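Long-range contacts in cell cycle serine/threonine-protein kinase CDC5/MSD2 (Saccharomyces cerevisiae, PDB 6MF4), which phosphorylates serine and threonine residues of proteins as a polo-like kinase required for the cell cycle and involved in mitotic exit; the chain described here is its polo-box domain: residues A[49-54]-A[201-206]; A[225-230]-A[241-246]. All coordinates share one frame; numbering follows the deposited sequence.

In the fold
Both contacts belong to one antiparallel sheet, and the segments 201-206, 225-230 and 241-246 fall within polo box 2 of the polo-box domain. Contact 1 lies at one border of the sheet, where the outermost strand 49-50 pairs with strand 200-205. Contact 2 is near the other border: strand 228-232 meets the end of strand 237-241, followed by the loop before the last strand, 247-251. Their centres are 22 Å apart and their nearest atoms about 10 Å. Both segments of contact 1 precede those of contact 2. Contact 1 thus ties a segment preceding the six-stranded sheet of 99-156 to the polo box 2 sheet, across 146 intervening residues, whereas contact 2 is local to polo box 2.

Contact 1 of 2, residues A[49-54]-A[201-206]; sequences STNVIK and RRYTRY
In Asn51, CG sits between the backbone N and the carbonyl carbon (chi1 57°), and chi2 then turns the amide toward the backbone of 201-206; Thr50 OG1 stands anti to its own N and reaches Tyr203. The amide spans two backbone groups: OD1 accepts from Tyr203 N at 2.9 Å, the donor tilted 32° from the plane of that carbonyl, while ND2 donates at 3.2 Å to Arg201 O, which lies close to the amide plane. Thr50 OG1 donates to Tyr203 O at 2.7 Å. The Asn51 amide carries the pairing on past the short antiparallel strand 49-50, where Arg205 N binds Ser49 O at 2.9 Å in a nearly straight bond (170° at the hydrogen). The Tyr203 ring lies against Asn51, with CE2 3.7 Å from Asn51 CB and the Asn51 N over one face toward the rim. That buried N has no hydrogen-bond partner in the model. Beyond the asparagine, Ile53 CD1 rests 3.6 Å from Arg201 O. Strand 49-50 is thereby added as the outermost strand of the polo box 2 sheet, far in sequence from 200-205. Arg201 and Arg202 both face Glu213 of strand 209-214, a classic beta bulge in strand 200-205, and Glu213 also forms a salt bridge with Arg202. Helix 56-82 meets Ile53 through Leu59 and Leu62, helix 269-283 brings Lys283 to Thr50 and Thr204, and strand 120-123 touches Asn51 and Tyr203 through Leu123.

Contact 2 of 2, residues A[225-230]-A[241-246]; sequences DHHKMA and ISPSHE
Lys228 and Ile241 form an antiparallel hydrogen-bonded pair in the sheet of polo box 2, just before the chain leaves strand 237-241 in a type I beta turn from Ser242 to His245. Both bonds of the pair are present: Lys228 N reaches Ile241 O at 3.0 Å, lying in the carbonyl plane, and Ile241 N reaches Lys228 O at 2.8 Å. Their side chains share a face of the sheet, with Lys228 CB 3.9 Å from Ile241 CD1. Past this pair the contact passes to side chains. Pro243 lies obliquely across His227, its CG 3.3 Å from His227 CE1. In His226, chi1 (-152°) puts CG anti to the backbone N; the ring, its rotation set by chi2, then presents CD2 to Pro243 O, 3.4 Å away and near the ring plane. The His226 and His245 rings meet rim to rim with planes at 45°, joined by a weak NE2 to NE2 hydrogen bond whose donor may be either. Over one face of His226, toward the rim, stands Lys228 NZ; a positive charge there would probably disfavour protonation of the histidine.

A second shell surrounds these groups. Asp225 OD1 accepts from His227 N in an Asx turn, and Asp225 OD2 forms a salt bridge with Lys272 of helix 269-283. Tyr240 OH bonds to His227 ND1, consistent with holding the rotation of the ring beside the proline. Just past the turn, Glu246 N donates to Ser242 OG. Finally, one water donates to both His226 O and Ser242 O, at 2.8 Å each.

Contact 1 of 2, residues A[49-54]-A[201-206]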
ATOM      1  N   SER A  49     -10.383   5.014 -11.795  1.00 39.93           N
ATOM      2  CA  SER A  49     -10.841   5.578 -10.533  1.00 33.83           C
ATOM      3  C   SER A  49      -9.732   5.634  -9.487  1.00 44.06           C
ATOM      4  O   SER A  49      -8.703   4.967  -9.604  1.00 31.77           O
ATOM      5  CB  SER A  49     -12.014   4.767  -9.989  1.00 37.18           C
ATOM      6  OG  SER A  49     -11.579   3.500  -9.535  1.00 39.12           O
ATOM      7  N   THR A  50      -9.977   6.426  -8.450  1.00 38.04           N
ATOM      8  CA  THR A  50      -9.017   6.662  -7.383  1.00 32.34           C
ATOM      9  C   THR A  50      -9.767   7.402  -6.286  1.00 34.89           C
ATOM     10  O   THR A  50     -10.775   8.048  -6.568  1.00 30.46           O
ATOM     11  CB  THR A  50      -7.800   7.485  -7.872  1.00 31.26           C
ATOM     12  OG1 THR A  50      -6.837   7.606  -6.819  1.00 26.52           O
ATOM     13  CG2 THR A  50      -8.234   8.881  -8.329  1.00 39.01           C
ATOM     14  N   ASN A  51      -9.311   7.303  -5.041  1.00 28.65           N
ATOM     15  CA  ASN A  51      -9.986   8.019  -3.963  1.00 25.56           C
ATOM     16  C   ASN A  51      -9.610   9.498  -3.963  1.00 27.58           C
ATOM     17  O   ASN A  51      -8.469   9.863  -4.248  1.00 27.82           O
ATOM     18  CB  ASN A  51      -9.677   7.394  -2.600  1.00 24.84           C
ATOM     19  CG  ASN A  51      -8.193   7.326  -2.303  1.00 24.34           C
ATOM     20  OD1 ASN A  51      -7.415   6.779  -3.086  1.00 21.74           O
ATOM     21  ND2 ASN A  51      -7.795   7.872  -1.159  1.00 21.02           N
ATOM     22  N   VAL A  52     -10.586  10.345  -3.653  1.00 32.28           N
ATOM     23  CA  VAL A  52     -10.373  11.788  -3.633  1.00 34.70           C
ATOM     24  C   VAL A  52      -9.667  12.214  -2.354  1.00 28.23           C
ATOM     25  O   VAL A  52     -10.135  11.936  -1.254  1.00 26.26           O
ATOM     26  CB  VAL A  52     -11.702  12.564  -3.750  1.00 37.53           C
ATOM     27  CG1 VAL A  52     -11.444  14.072  -3.769  1.00 41.86           C
ATOM     28  CG2 VAL A  52     -12.461  12.138  -4.997  1.00 47.11           C
ATOM     29  N   ILE A  53      -8.542  12.902  -2.517  1.00 36.17           N
ATOM     30  CA  ILE A  53      -7.785  13.442  -1.394  1.00 33.07           C
ATOM     31  C   ILE A  53      -8.011  14.951  -1.367  1.00 38.72           C
ATOM     32  O   ILE A  53      -7.694  15.644  -2.333  1.00 39.00           O
ATOM     33  CB  ILE A  53      -6.274  13.130  -1.514  1.00 27.72           C
ATOM     34  CG1 ILE A  53      -6.035  11.622  -1.722  1.00 36.84           C
ATOM     35  CG2 ILE A  53      -5.510  13.672  -0.298  1.00 29.08           C
ATOM     36  CD1 ILE A  53      -5.670  10.844  -0.478  1.00 32.84           C
ATOM     37  N   LYS A  54      -8.557  15.454  -0.264  1.00 37.74           N
ATOM     38  CA  LYS A  54      -8.951  16.861  -0.173  1.00 60.22           C
ATOM     39  C   LYS A  54      -7.866  17.727   0.469  1.00 50.93           C
ATOM     40  O   LYS A  54      -7.981  18.953   0.506  1.00 54.88           O
ATOM     41  CB  LYS A  54     -10.246  16.985   0.611  1.00 49.38           C
ATOM     42  N   ARG A 201      -3.489   4.753   2.105  1.00 15.24           N
ATOM     43  CA  ARG A 201      -3.622   6.191   1.894  1.00 14.43           C
ATOM     44  C   ARG A 201      -4.309   6.511   0.575  1.00 17.71           C
ATOM     45  O   ARG A 201      -5.133   7.422   0.497  1.00 17.50           O
ATOM     46  CB  ARG A 201      -2.260   6.868   1.909  1.00 18.25           C
ATOM     47  CG  ARG A 201      -1.560   6.881   3.246  1.00 20.62           C
ATOM     48  CD  ARG A 201      -0.118   7.319   3.037  1.00 22.57           C
ATOM     49  NE  ARG A 201       0.458   7.894   4.237  1.00 31.47           N
ATOM     50  CZ  ARG A 201       1.724   8.275   4.350  1.00 30.35           C
ATOM     51  NH1 ARG A 201       2.567   8.131   3.335  1.00 27.98           N
ATOM     52  NH2 ARG A 201       2.149   8.788   5.494  1.00 27.95           N
ATOM     53  N   ARG A 202      -3.943   5.778  -0.470  1.00 16.13           N
ATOM     54  CA  ARG A 202      -4.490   6.030  -1.795  1.00 17.05           C
ATOM     55  C   ARG A 202      -4.459   4.758  -2.621  1.00 19.81           C
ATOM     56  O   ARG A 202      -3.506   3.982  -2.545  1.00 15.32           O
ATOM     57  CB  ARG A 202      -3.710   7.147  -2.500  1.00 18.44           C
ATOM     58  CG  ARG A 202      -4.245   7.510  -3.886  1.00 19.49           C
ATOM     59  CD  ARG A 202      -3.698   8.844  -4.380  1.00 19.81           C
ATOM     60  NE  ARG A 202      -2.249   8.830  -4.544  1.00 18.62           N
ATOM     61  CZ  ARG A 202      -1.507   9.913  -4.751  1.00 21.95           C
ATOM     62  NH1 ARG A 202      -2.073  11.113  -4.805  1.00 21.13           N
ATOM     63  NH2 ARG A 202      -0.191   9.799  -4.882  1.00 23.55           N
ATOM     64  N   TYR A 203      -5.526   4.537  -3.380  1.00 17.19           N
ATOM     65  CA  TYR A 203      -5.541   3.484  -4.384  1.00 19.00           C
ATOM     66  C   TYR A 203      -5.857   4.100  -5.735  1.00 21.64           C
ATOM     67  O   TYR A 203      -6.529   5.128  -5.813  1.00 18.32           O
ATOM     68  CB  TYR A 203      -6.560   2.399  -4.047  1.00 18.69           C
ATOM     69  CG  TYR A 203      -7.993   2.857  -4.170  1.00 19.21           C
ATOM     70  CD1 TYR A 203      -8.662   2.798  -5.387  1.00 23.85           C
ATOM     71  CD2 TYR A 203      -8.677   3.351  -3.070  1.00 18.90           C
ATOM     72  CE1 TYR A 203      -9.968   3.220  -5.504  1.00 26.09           C
ATOM     73  CE2 TYR A 203      -9.988   3.771  -3.176  1.00 21.47           C
ATOM     74  CZ  TYR A 203     -10.627   3.703  -4.397  1.00 24.99           C
ATOM     75  OH  TYR A 203     -11.932   4.124  -4.510  1.00 30.81           O
ATOM     76  N   THR A 204      -5.356   3.475  -6.791  1.00 18.58           N
ATOM     77  CA  THR A 204      -5.671   3.894  -8.148  1.00 21.94           C
ATOM     78  C   THR A 204      -5.876   2.669  -9.012  1.00 21.91           C
ATOM     79  O   THR A 204      -5.036   1.768  -9.038  1.00 21.44           O
ATOM     80  CB  THR A 204      -4.566   4.761  -8.762  1.00 21.74           C
ATOM     81  OG1 THR A 204      -4.245   5.834  -7.869  1.00 20.11           O
ATOM     82  CG2 THR A 204      -5.021   5.329 -10.111  1.00 25.58           C
ATOM     83  N   ARG A 205      -7.003   2.647  -9.712  1.00 20.97           N
ATOM     84  CA  ARG A 205      -7.317   1.572 -10.633  1.00 24.81           C
ATOM     85  C   ARG A 205      -6.978   1.937 -12.064  1.00 23.16           C
ATOM     86  O   ARG A 205      -7.468   2.935 -12.591  1.00 25.61           O
ATOM     87  CB  ARG A 205      -8.793   1.216 -10.541  1.00 27.55           C
ATOM     88  CG  ARG A 205      -9.129   0.396  -9.324  1.00 28.56           C
ATOM     89  CD  ARG A 205      -9.972  -0.811  -9.689  1.00 44.28           C
ATOM     90  NE  ARG A 205     -11.357  -0.597  -9.311  1.00 40.76           N
ATOM     91  CZ  ARG A 205     -12.365  -1.382  -9.666  1.00 36.12           C
ATOM     92  NH1 ARG A 205     -12.155  -2.446 -10.436  1.00 34.34           N
ATOM     93  NH2 ARG A 205     -13.586  -1.090  -9.251  1.00 29.27           N
ATOM     94  N   TYR A 206      -6.126   1.121 -12.673  1.00 25.20           N
ATOM     95  CA  TYR A 206      -5.816   1.213 -14.093  1.00 23.64           C
ATOM     96  C   TYR A 206      -6.259  -0.084 -14.749  1.00 27.70           C
ATOM     97  O   TYR A 206      -6.476  -1.084 -14.066  1.00 25.82           O
ATOM     98  CB  TYR A 206      -4.317   1.429 -14.333  1.00 24.98           C
ATOM     99  CG  TYR A 206      -3.700   2.633 -13.651  1.00 29.34           C
ATOM    100  CD1 TYR A 206      -3.836   3.905 -14.189  1.00 32.35           C
ATOM    101  CD2 TYR A 206      -2.947   2.488 -12.489  1.00 26.53           C
ATOM    102  CE1 TYR A 206      -3.259   5.001 -13.582  1.00 32.86           C
ATOM    103  CE2 TYR A 206      -2.367   3.579 -11.877  1.00 24.88           C
ATOM    104  CZ  TYR A 206      -2.527   4.834 -12.426  1.00 29.84           C
ATOM    105  OH  TYR A 206      -1.946   5.927 -11.822  1.00 32.87           O
TER
HETATM  106  O   HOH W   1     -12.708   3.266  -7.389  1.00 31.59           O

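Contact 2 of 2, residues A[225-230]-A[241-246]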
ATOM      1  N   ASP A 225      -2.954 -10.522 -14.319  1.00 39.53           N
ATOM      2  CA  ASP A 225      -2.583 -11.939 -14.344  1.00 37.03           C
ATOM      3  C   ASP A 225      -2.466 -12.529 -12.936  1.00 41.40           C
ATOM      4  O   ASP A 225      -1.995 -13.653 -12.757  1.00 37.33           O
ATOM      5  CB  ASP A 225      -1.265 -12.125 -15.105  1.00 44.69           C
ATOM      6  CG  ASP A 225      -0.103 -11.381 -14.462  1.00 56.12           C
ATOM      7  OD1 ASP A 225      -0.330 -10.659 -13.472  1.00 50.38           O
ATOM      8  OD2 ASP A 225       1.040 -11.511 -14.958  1.00 55.73           O
ATOM      9  N   HIS A 226      -2.900 -11.756 -11.946  1.00 34.06           N
ATOM     10  CA  HIS A 226      -2.899 -12.173 -10.545  1.00 39.40           C
ATOM     11  C   HIS A 226      -1.490 -12.343  -9.986  1.00 40.58           C
ATOM     12  O   HIS A 226      -1.316 -12.849  -8.874  1.00 39.89           O
ATOM     13  CB  HIS A 226      -3.686 -13.472 -10.360  1.00 44.07           C
ATOM     14  CG  HIS A 226      -4.287 -13.614  -8.994  1.00 45.55           C
ATOM     15  ND1 HIS A 226      -5.154 -12.682  -8.466  1.00 47.51           N
ATOM     16  CD2 HIS A 226      -4.136 -14.568  -8.046  1.00 42.92           C
ATOM     17  CE1 HIS A 226      -5.518 -13.060  -7.254  1.00 43.71           C
ATOM     18  NE2 HIS A 226      -4.911 -14.199  -6.975  1.00 44.86           N
ATOM     19  N   HIS A 227      -0.486 -11.931 -10.753  1.00 33.34           N
ATOM     20  CA  HIS A 227       0.835 -11.737 -10.190  1.00 33.70           C
ATOM     21  C   HIS A 227       0.794 -10.383  -9.496  1.00 26.42           C
ATOM     22  O   HIS A 227       0.250  -9.423 -10.043  1.00 26.86           O
ATOM     23  CB  HIS A 227       1.932 -11.782 -11.261  1.00 32.82           C
ATOM     24  CG  HIS A 227       2.001 -13.078 -12.014  1.00 36.76           C
ATOM     25  ND1 HIS A 227       2.416 -14.255 -11.430  1.00 44.43           N
ATOM     26  CD2 HIS A 227       1.725 -13.375 -13.307  1.00 42.89           C
ATOM     27  CE1 HIS A 227       2.386 -15.225 -12.330  1.00 43.41           C
ATOM     28  NE2 HIS A 227       1.970 -14.716 -13.474  1.00 37.37           N
ATOM     29  N   LYS A 228       1.328 -10.320  -8.282  1.00 29.00           N
ATOM     30  CA  LYS A 228       1.392  -9.067  -7.547  1.00 27.62           C
ATOM     31  C   LYS A 228       2.820  -8.770  -7.163  1.00 25.97           C
ATOM     32  O   LYS A 228       3.619  -9.677  -6.913  1.00 30.13           O
ATOM     33  CB  LYS A 228       0.533  -9.105  -6.285  1.00 29.43           C
ATOM     34  CG  LYS A 228      -0.820  -9.736  -6.451  1.00 33.82           C
ATOM     35  CD  LYS A 228      -1.546  -9.752  -5.112  1.00 37.57           C
ATOM     36  CE  LYS A 228      -2.738 -10.682  -5.129  1.00 43.07           C
ATOM     37  NZ  LYS A 228      -3.399 -10.704  -6.450  1.00 40.35           N
ATOM     38  N   MET A 229       3.133  -7.485  -7.113  1.00 24.00           N
ATOM     39  CA  MET A 229       4.446  -7.039  -6.701  1.00 23.65           C
ATOM     40  C   MET A 229       4.303  -5.890  -5.726  1.00 23.67           C
ATOM     41  O   MET A 229       3.458  -5.009  -5.910  1.00 20.92           O
ATOM     42  CB  MET A 229       5.273  -6.622  -7.913  1.00 27.93           C
ATOM     43  CG  MET A 229       5.717  -7.799  -8.768  1.00 36.57           C
ATOM     44  SD  MET A 229       6.435  -7.294 -10.341  1.00 48.11           S
ATOM     45  CE  MET A 229       7.616  -6.056  -9.809  1.00 32.55           C
ATOM     46  N   ALA A 230       5.117  -5.924  -4.678  1.00 19.20           N
ATOM     47  CA  ALA A 230       5.175  -4.835  -3.718  1.00 21.70           C
ATOM     48  C   ALA A 230       6.585  -4.261  -3.682  1.00 23.88           C
ATOM     49  O   ALA A 230       7.562  -5.001  -3.608  1.00 23.20           O
ATOM     50  CB  ALA A 230       4.754  -5.308  -2.341  1.00 19.99           C
ATOM     51  N   ILE A 241       4.524 -11.758  -5.211  1.00 28.17           N
ATOM     52  CA  ILE A 241       3.446 -12.580  -4.695  1.00 31.56           C
ATOM     53  C   ILE A 241       2.864 -13.357  -5.870  1.00 36.79           C
ATOM     54  O   ILE A 241       2.263 -12.776  -6.771  1.00 36.04           O
ATOM     55  CB  ILE A 241       2.359 -11.733  -4.018  1.00 31.59           C
ATOM     56  CG1 ILE A 241       2.971 -10.814  -2.952  1.00 33.45           C
ATOM     57  CG2 ILE A 241       1.288 -12.623  -3.411  1.00 41.86           C
ATOM     58  CD1 ILE A 241       2.288  -9.466  -2.845  1.00 30.58           C
ATOM     59  N   SER A 242       3.062 -14.669  -5.868  1.00 35.03           N
ATOM     60  CA  SER A 242       2.614 -15.505  -6.973  1.00 37.13           C
ATOM     61  C   SER A 242       1.091 -15.646  -6.967  1.00 41.18           C
ATOM     62  O   SER A 242       0.442 -15.323  -5.965  1.00 30.10           O
ATOM     63  CB  SER A 242       3.269 -16.883  -6.895  1.00 38.30           C
ATOM     64  OG  SER A 242       2.655 -17.671  -5.891  1.00 41.81           O
ATOM     65  N   PRO A 243       0.514 -16.123  -8.086  1.00 43.53           N
ATOM     66  CA  PRO A 243      -0.936 -16.343  -8.165  1.00 40.37           C
ATOM     67  C   PRO A 243      -1.457 -17.346  -7.130  1.00 36.84           C
ATOM     68  O   PRO A 243      -2.672 -17.443  -6.956  1.00 35.54           O
ATOM     69  CB  PRO A 243      -1.135 -16.879  -9.587  1.00 44.66           C
ATOM     70  CG  PRO A 243       0.027 -16.363 -10.360  1.00 39.33           C
ATOM     71  CD  PRO A 243       1.172 -16.315  -9.393  1.00 39.58           C
ATOM     72  N   SER A 244      -0.555 -18.073  -6.469  1.00 34.40           N
ATOM     73  CA  SER A 244      -0.921 -18.964  -5.368  1.00 31.54           C
ATOM     74  C   SER A 244      -0.532 -18.349  -4.018  1.00 41.56           C
ATOM     75  O   SER A 244      -0.608 -19.011  -2.980  1.00 41.28           O
ATOM     76  CB  SER A 244      -0.251 -20.331  -5.538  1.00 39.86           C
ATOM     77  OG  SER A 244       1.161 -20.211  -5.567  1.00 39.31           O
ATOM     78  N   HIS A 245      -0.095 -17.089  -4.064  1.00 32.42           N
ATOM     79  CA  HIS A 245       0.133 -16.252  -2.881  1.00 39.42           C
ATOM     80  C   HIS A 245       1.399 -16.643  -2.135  1.00 39.51           C
ATOM     81  O   HIS A 245       1.547 -16.355  -0.944  1.00 38.94           O
ATOM     82  CB  HIS A 245      -1.072 -16.303  -1.935  1.00 37.39           C
ATOM     83  CG  HIS A 245      -2.326 -15.757  -2.538  1.00 45.73           C
ATOM     84  ND1 HIS A 245      -3.574 -15.973  -1.996  1.00 55.97           N
ATOM     85  CD2 HIS A 245      -2.520 -14.995  -3.639  1.00 47.60           C
ATOM     86  CE1 HIS A 245      -4.483 -15.371  -2.743  1.00 56.17           C
ATOM     87  NE2 HIS A 245      -3.869 -14.771  -3.745  1.00 42.13           N
ATOM     88  N   GLU A 246       2.319 -17.280  -2.849  1.00 38.83           N
ATOM     89  CA  GLU A 246       3.654 -17.526  -2.325  1.00 40.37           C
ATOM     90  C   GLU A 246       4.430 -16.220  -2.381  1.00 44.46           C
ATOM     91  O   GLU A 246       4.615 -15.649  -3.461  1.00 32.27           O
ATOM     92  CB  GLU A 246       4.365 -18.622  -3.123  1.00 46.77           C
ATOM     93  CG  GLU A 246       3.706 -19.992  -3.020  1.00 51.07           C
ATOM     94  CD  GLU A 246       4.588 -21.014  -2.326  1.00 74.77           C
ATOM     95  OE1 GLU A 246       5.758 -21.173  -2.741  1.00 69.01           O
ATOM     96  OE2 GLU A 246       4.115 -21.657  -1.363  1.00 77.76           O
TER
HETATM   97  O   HOH W   2      -1.420 -13.255  -6.067  1.00 39.96           O